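Local coordinates for protein probable translation initiation factor eIF-2B subunit gamma (Schizosaccharomyces pombe, PDB 5B04) that forms part of the eIF2B complex, which catalyses the exchange of GDP for GTP on the gamma subunit of translation initiation factor eIF2, at residues 356-362 with 373-379. The protein carries 3 engineered substitutions. Residues are numbered along the deposited sequence; the frame is centred on the assembly and turned at random.
Sequences VGADCMV and NIKKSII
Met361 O accepts the backbone N-H of Ile379, with N and O 2.6 Å apart. This bond joins two successive coils of the left-handed parallel beta-helix expected of this hexapeptide-repeat domain. The strands 356-358 and 373-375 fit that reading: they run 17° from parallel with axes 5.0 Å apart, and 373-375 passes the parallel sheet on to 390-392. Their link is looser: the bond from Ile374 N to Val356 O is weak, at 3.3 Å.

Between these two bonds the chain turns a corner at 359-360 and 376-377, and there the CB of Cys360 points toward 373-379 on the neighbouring coil. Its chi1 of 50° sets SG between its own backbone N and carbonyl carbon, where it accepts the N-H of Ser377, SG to N 3.5 Å, nearly straight at 166°. A valine here has no sulfur to accept, and the N-H of buried Ser377 would probably be left without its mate at the corner. The hydroxyl of Ser377 serves the next coil instead, hydrogen-bonded with Ser394 N.

Beyond the corner, like positions stack coil on coil. Met361 and Ile378 lie side by side, CG against CG1 at 3.9 Å, both also touching the Asn69 loop; the methionine bends at chi3, which turns its methyl end from the isoleucine. Alongside, Val362 and Ile379 point the same way: the valine's CG2, anti to its backbone nitrogen, packs against Ile379 CB at 3.9 Å.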
loop_
_atom_site.group_PDB
_atom_site.type_symbol
_atom_site.label_atom_id
_atom_site.label_comp_id
_atom_site.label_asym_id
_atom_site.label_seq_id
_atom_site.Cartn_x
_atom_site.Cartn_y
_atom_site.Cartn_z
ATOM N N VAL E 356 32.481 65.619 38.980
ATOM C CA VAL E 356 32.053 64.513 38.139
ATOM C C VAL E 356 31.607 63.330 38.996
ATOM O O VAL E 356 31.985 63.214 40.164
ATOM C CB VAL E 356 33.181 64.055 37.201
ATOM C CG1 VAL E 356 33.693 65.212 36.356
ATOM C CG2 VAL E 356 34.322 63.466 38.007
ATOM N N GLY E 357 30.805 62.458 38.399
ATOM C CA GLY E 357 30.315 61.255 39.040
ATOM C C GLY E 357 29.467 60.518 38.027
ATOM O O GLY E 357 28.639 61.126 37.349
ATOM N N ALA E 358 29.688 59.214 37.904
ATOM C CA ALA E 358 28.968 58.412 36.925
ATOM C C ALA E 358 28.997 56.939 37.303
ATOM O O ALA E 358 29.652 56.557 38.275
ATOM C CB ALA E 358 29.560 58.614 35.539
ATOM N N ASP E 359 28.257 56.130 36.543
ATOM C CA ASP E 359 28.254 54.671 36.679
ATOM C C ASP E 359 27.572 54.207 37.979
ATOM O O ASP E 359 27.310 53.017 38.165
ATOM C CB ASP E 359 29.698 54.141 36.573
ATOM C CG ASP E 359 29.843 52.702 37.023
ATOM O OD1 ASP E 359 29.710 51.794 36.175
ATOM O OD2 ASP E 359 30.107 52.480 38.223
ATOM N N CYS E 360 27.242 55.152 38.854
ATOM C CA CYS E 360 26.661 54.814 40.149
ATOM C C CYS E 360 25.384 55.604 40.443
ATOM O O CYS E 360 25.017 56.504 39.692
ATOM C CB CYS E 360 27.691 55.043 41.253
ATOM S SG CYS E 360 28.504 56.657 41.210
ATOM N N MET E 361 24.714 55.268 41.528
ATOM C CA MET E 361 23.402 55.801 41.773
ATOM C C MET E 361 23.367 56.828 42.868
ATOM O O MET E 361 23.919 56.642 43.925
ATOM C CB MET E 361 22.441 54.686 42.130
ATOM C CG MET E 361 22.769 53.353 41.516
ATOM S SD MET E 361 21.561 52.158 42.046
ATOM C CE MET E 361 20.384 52.369 40.741
ATOM N N VAL E 362 22.709 57.931 42.578
ATOM C CA VAL E 362 22.512 58.993 43.524
ATOM C C VAL E 362 21.052 59.374 43.468
ATOM O O VAL E 362 20.496 59.489 42.397
ATOM C CB VAL E 362 23.326 60.188 43.085
ATOM C CG1 VAL E 362 23.022 60.479 41.634
ATOM C CG2 VAL E 362 23.023 61.380 43.954
ATOM N N ASN E 373 34.412 64.206 43.739
ATOM C CA ASN E 373 34.220 63.097 42.830
ATOM C C ASN E 373 33.524 61.976 43.558
ATOM O O ASN E 373 33.894 61.623 44.666
ATOM C CB ASN E 373 35.423 62.514 42.102
ATOM C CG ASN E 373 36.380 63.562 41.614
ATOM O OD1 ASN E 373 36.358 63.948 40.458
ATOM N ND2 ASN E 373 37.248 64.007 42.492
ATOM N N ILE E 374 32.516 61.417 42.912
ATOM C CA ILE E 374 31.796 60.245 43.401
ATOM C C ILE E 374 31.986 59.077 42.435
ATOM O O ILE E 374 31.427 59.055 41.339
ATOM C CB ILE E 374 30.290 60.527 43.607
ATOM C CG1 ILE E 374 29.741 61.413 42.489
ATOM C CG2 ILE E 374 30.057 61.198 44.949
ATOM C CD1 ILE E 374 28.231 61.520 42.484
ATOM N N LYS E 375 32.795 58.112 42.858
ATOM C CA LYS E 375 33.148 56.969 42.026
ATOM C C LYS E 375 32.649 55.666 42.639
ATOM O O LYS E 375 32.991 55.345 43.775
ATOM C CB LYS E 375 34.664 56.908 41.833
ATOM C CG LYS E 375 35.156 55.691 41.071
ATOM C CD LYS E 375 36.328 55.033 41.790
ATOM C CE LYS E 375 37.387 56.050 42.185
ATOM N NZ LYS E 375 38.522 55.424 42.922
ATOM N N LYS E 376 31.838 54.928 41.884
ATOM C CA LYS E 376 31.338 53.623 42.315
ATOM C C LYS E 376 30.643 53.682 43.676
ATOM O O LYS E 376 31.079 53.029 44.620
ATOM C CB LYS E 376 32.486 52.608 42.373
ATOM C CG LYS E 376 33.126 52.297 41.028
ATOM C CD LYS E 376 34.445 51.555 41.207
ATOM C CE LYS E 376 34.981 51.043 39.879
ATOM N NZ LYS E 376 36.444 50.764 39.933
ATOM N N SER E 377 29.569 54.459 43.783
ATOM C CA SER E 377 28.905 54.630 45.073
ATOM C C SER E 377 27.414 54.958 44.980
ATOM O O SER E 377 26.985 55.727 44.124
ATOM C CB SER E 377 29.612 55.723 45.878
ATOM O OG SER E 377 30.866 55.269 46.356
ATOM N N ILE E 378 26.634 54.379 45.887
ATOM C CA ILE E 378 25.195 54.616 45.929
ATOM C C ILE E 378 24.862 55.688 46.965
ATOM O O ILE E 378 25.221 55.564 48.137
ATOM C CB ILE E 378 24.409 53.323 46.246
ATOM C CG1 ILE E 378 24.333 52.416 45.013
ATOM C CG2 ILE E 378 23.001 53.652 46.717
ATOM C CD1 ILE E 378 25.612 51.660 44.695
ATOM N N ILE E 379 24.183 56.743 46.525
ATOM C CA ILE E 379 23.849 57.862 47.400
ATOM C C ILE E 379 22.339 58.007 47.578
ATOM O O ILE E 379 21.585 57.991 46.606
ATOM C CB ILE E 379 24.427 59.184 46.860
ATOM C CG1 ILE E 379 25.930 59.043 46.611
ATOM C CG2 ILE E 379 24.145 60.328 47.823
ATOM C CD1 ILE E 379 26.610 60.331 46.202
#